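Local coordinates for protein fatty Acyl-Adenylate Ligase (Escherichia coli, PDB 3PBK) that belongs to the ANL superfamily of AMP-binding enzymes and carries the name fatty acyl-adenylate ligase, at residues F19-D27 and R171-Y179. Residues are numbered along the deposited sequence; the frame is centred on the assembly and turned at random.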
loop_
_atom_site.group_PDB
_atom_site.type_symbol
_atom_site.label_atom_id
_atom_site.label_comp_id
_atom_site.label_asym_id
_atom_site.label_seq_id
_atom_site.Cartn_x
_atom_site.Cartn_y
_atom_site.Cartn_z
ATOM N N PHE A 19 0.942 -6.381 -23.016
ATOM C CA PHE A 19 -0.313 -5.965 -23.638
ATOM C C PHE A 19 -0.683 -4.496 -23.497
ATOM O O PHE A 19 -0.236 -3.808 -22.571
ATOM C CB PHE A 19 -1.448 -6.834 -23.113
ATOM C CG PHE A 19 -1.051 -8.251 -22.930
ATOM C CD1 PHE A 19 -1.206 -9.160 -23.959
ATOM C CD2 PHE A 19 -0.482 -8.667 -21.743
ATOM C CE1 PHE A 19 -0.829 -10.462 -23.802
ATOM C CE2 PHE A 19 -0.102 -9.963 -21.578
ATOM C CZ PHE A 19 -0.273 -10.867 -22.613
ATOM N N PRO A 20 -1.519 -4.020 -24.432
ATOM C CA PRO A 20 -2.076 -2.666 -24.486
ATOM C C PRO A 20 -3.110 -2.427 -23.392
ATOM O O PRO A 20 -3.188 -1.332 -22.837
ATOM C CB PRO A 20 -2.784 -2.633 -25.848
ATOM C CG PRO A 20 -2.266 -3.827 -26.601
ATOM C CD PRO A 20 -1.945 -4.838 -25.579
ATOM N N THR A 21 -3.884 -3.459 -23.087
ATOM C CA THR A 21 -5.099 -3.306 -22.311
ATOM C C THR A 21 -5.261 -4.474 -21.373
ATOM O O THR A 21 -4.887 -5.586 -21.720
ATOM C CB THR A 21 -6.300 -3.284 -23.254
ATOM O OG1 THR A 21 -6.566 -1.931 -23.654
ATOM C CG2 THR A 21 -7.526 -3.879 -22.591
ATOM N N LEU A 22 -5.819 -4.233 -20.188
ATOM C CA LEU A 22 -6.010 -5.298 -19.188
ATOM C C LEU A 22 -6.833 -6.456 -19.731
ATOM O O LEU A 22 -6.622 -7.608 -19.366
ATOM C CB LEU A 22 -6.670 -4.753 -17.915
ATOM C CG LEU A 22 -5.764 -4.120 -16.859
ATOM C CD1 LEU A 22 -6.569 -3.255 -15.909
ATOM C CD2 LEU A 22 -5.016 -5.182 -16.108
ATOM N N VAL A 23 -7.783 -6.140 -20.599
ATOM C CA VAL A 23 -8.592 -7.163 -21.234
ATOM C C VAL A 23 -7.726 -7.997 -22.182
ATOM O O VAL A 23 -7.790 -9.227 -22.172
ATOM C CB VAL A 23 -9.792 -6.553 -21.965
ATOM C CG1 VAL A 23 -10.383 -7.559 -22.952
ATOM C CG2 VAL A 23 -10.829 -6.086 -20.952
ATOM N N ASP A 24 -6.901 -7.336 -22.986
ATOM C CA ASP A 24 -5.893 -8.060 -23.744
ATOM C C ASP A 24 -5.097 -8.959 -22.812
ATOM O O ASP A 24 -4.978 -10.154 -23.037
ATOM C CB ASP A 24 -4.949 -7.089 -24.438
ATOM C CG ASP A 24 -5.609 -6.363 -25.583
ATOM O OD1 ASP A 24 -6.378 -7.014 -26.322
ATOM O OD2 ASP A 24 -5.361 -5.146 -25.748
ATOM N N ALA A 25 -4.554 -8.379 -21.756
ATOM C CA ALA A 25 -3.771 -9.148 -20.807
ATOM C C ALA A 25 -4.503 -10.429 -20.388
ATOM O O ALA A 25 -3.974 -11.530 -20.539
ATOM C CB ALA A 25 -3.416 -8.295 -19.595
ATOM N N LEU A 26 -5.720 -10.294 -19.878
ATOM C CA LEU A 26 -6.447 -11.448 -19.376
ATOM C C LEU A 26 -6.816 -12.426 -20.487
ATOM O O LEU A 26 -6.889 -13.634 -20.262
ATOM C CB LEU A 26 -7.704 -11.007 -18.624
ATOM C CG LEU A 26 -8.698 -12.113 -18.259
ATOM C CD1 LEU A 26 -7.999 -13.210 -17.491
ATOM C CD2 LEU A 26 -9.844 -11.551 -17.459
ATOM N N ASP A 27 -7.072 -11.901 -21.680
ATOM C CA ASP A 27 -7.415 -12.742 -22.814
ATOM C C ASP A 27 -6.314 -13.749 -23.049
ATOM O O ASP A 27 -6.574 -14.916 -23.335
ATOM C CB ASP A 27 -7.602 -11.898 -24.069
ATOM C CG ASP A 27 -9.045 -11.523 -24.307
ATOM O OD1 ASP A 27 -9.909 -11.892 -23.477
ATOM O OD2 ASP A 27 -9.321 -10.870 -25.332
ATOM N N ARG A 171 -14.134 -3.718 -27.474
ATOM C CA ARG A 171 -12.790 -3.897 -26.939
ATOM C C ARG A 171 -12.243 -2.565 -26.411
ATOM O O ARG A 171 -12.347 -1.538 -27.076
ATOM C CB ARG A 171 -11.888 -4.440 -28.046
ATOM C CG ARG A 171 -10.933 -5.513 -27.612
ATOM C CD ARG A 171 -11.648 -6.842 -27.341
ATOM N NE ARG A 171 -10.833 -7.759 -26.540
ATOM C CZ ARG A 171 -9.504 -7.836 -26.603
ATOM N NH1 ARG A 171 -8.814 -7.075 -27.458
ATOM N NH2 ARG A 171 -8.857 -8.690 -25.821
ATOM N N PRO A 172 -11.667 -2.570 -25.201
ATOM C CA PRO A 172 -11.165 -1.317 -24.623
ATOM C C PRO A 172 -9.881 -0.851 -25.310
ATOM O O PRO A 172 -9.135 -1.696 -25.828
ATOM C CB PRO A 172 -10.870 -1.695 -23.166
ATOM C CG PRO A 172 -11.538 -3.016 -22.945
ATOM C CD PRO A 172 -11.542 -3.699 -24.268
ATOM N N VAL A 173 -9.633 0.461 -25.323
ATOM C CA VAL A 173 -8.378 1.004 -25.868
ATOM C C VAL A 173 -7.492 1.598 -24.760
ATOM O O VAL A 173 -7.987 1.976 -23.690
ATOM C CB VAL A 173 -8.598 2.079 -26.976
ATOM C CG1 VAL A 173 -10.064 2.169 -27.374
ATOM C CG2 VAL A 173 -8.070 3.447 -26.523
ATOM N N PRO A 174 -6.175 1.681 -25.024
ATOM C CA PRO A 174 -5.173 2.117 -24.050
ATOM C C PRO A 174 -5.549 3.337 -23.214
ATOM O O PRO A 174 -5.285 3.331 -22.021
ATOM C CB PRO A 174 -3.968 2.424 -24.928
ATOM C CG PRO A 174 -4.074 1.428 -26.004
ATOM C CD PRO A 174 -5.542 1.274 -26.287
ATOM N N ASN A 175 -6.147 4.359 -23.808
ATOM C CA ASN A 175 -6.367 5.591 -23.063
ATOM C C ASN A 175 -7.640 5.652 -22.258
ATOM O O ASN A 175 -7.929 6.666 -21.632
ATOM C CB ASN A 175 -6.231 6.808 -23.963
ATOM C CG ASN A 175 -4.791 7.187 -24.173
ATOM O OD1 ASN A 175 -4.442 7.820 -25.166
ATOM N ND2 ASN A 175 -3.929 6.783 -23.229
ATOM N N ASP A 176 -8.387 4.555 -22.263
ATOM C CA ASP A 176 -9.571 4.446 -21.424
ATOM C C ASP A 176 -9.171 4.399 -19.952
ATOM O O ASP A 176 -8.063 3.984 -19.606
ATOM C CB ASP A 176 -10.386 3.204 -21.790
ATOM C CG ASP A 176 -11.220 3.397 -23.052
ATOM O OD1 ASP A 176 -11.375 4.557 -23.493
ATOM O OD2 ASP A 176 -11.722 2.387 -23.602
ATOM N N ILE A 177 -10.074 4.845 -19.087
ATOM C CA ILE A 177 -9.886 4.703 -17.653
ATOM C C ILE A 177 -10.222 3.263 -17.228
ATOM O O ILE A 177 -11.300 2.743 -17.547
ATOM C CB ILE A 177 -10.746 5.726 -16.890
ATOM C CG1 ILE A 177 -10.292 7.152 -17.244
ATOM C CG2 ILE A 177 -10.693 5.451 -15.396
ATOM C CD1 ILE A 177 -10.964 8.270 -16.451
ATOM N N ALA A 178 -9.292 2.612 -16.536
ATOM C CA ALA A 178 -9.485 1.232 -16.113
ATOM C C ALA A 178 -10.139 1.197 -14.745
ATOM O O ALA A 178 -11.060 0.425 -14.507
ATOM C CB ALA A 178 -8.170 0.498 -16.080
ATOM N N TYR A 179 -9.667 2.050 -13.848
ATOM C CA TYR A 179 -10.143 2.026 -12.477
ATOM C C TYR A 179 -9.684 3.275 -11.723
ATOM O O TYR A 179 -8.819 4.007 -12.196
ATOM C CB TYR A 179 -9.650 0.753 -11.769
ATOM C CG TYR A 179 -8.174 0.775 -11.464
ATOM C CD1 TYR A 179 -7.255 0.198 -12.331
ATOM C CD2 TYR A 179 -7.696 1.395 -10.316
ATOM C CE1 TYR A 179 -5.893 0.229 -12.065
ATOM C CE2 TYR A 179 -6.339 1.435 -10.035
ATOM C CZ TYR A 179 -5.437 0.851 -10.917
ATOM O OH TYR A 179 -4.084 0.892 -10.634
#
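CB of P20 lies loosely against CG of P174, 4.3 Å apart, at the outer margin where the loop leading into helix 22-29 meets the turn preceding strand 177-181. Next along, T21 occupies the N-cap position without capping the helix. Its OG1, set beside its own backbone N, turns instead to the P172 carbonyl, donating a weak hydrogen bond of 3.4 Å from OG1 to P172 O, while CG2 of T21 rests against CB of the P172 ring. L22 reaches deeper into the protein: its CD1 sits 4.1 Å from CB of A178, and V200 and L237 from two other helices pack on the same leucine. A178 is part of a classic bulge in which it and Y179 pair with I195 of the neighbouring strand.

V23 splits its two methyls. With CG1 anti to the backbone N (chi1 163°), CG2 meets P172 CG at 3.7 Å, and CG1 lies obliquely to the guanidinium of R171. The next residue, D24, presents OD1 to that group: R171 NH1 donates to D24 OD1 at 2.7 Å, arriving on the syn side, 26° out of the carboxylate plane. The bond is clearly bent, and the two flat groups are turned 58° apart. The R171 chain, bent at chi2, brings its guanidinium alongside the helix, where D27, one turn on from V23, also stands at its edge; the separation modelled there is doubtful. D27 OD1 has further partners in K55 and Y95.

Chemically, then, an apolar seam of proline, valine, leucine and alanine is closed on its outer side by an arginine shared between two helix aspartates, which probably offsets their charge and ties the first helix to the chain entering the 177-181 hairpin.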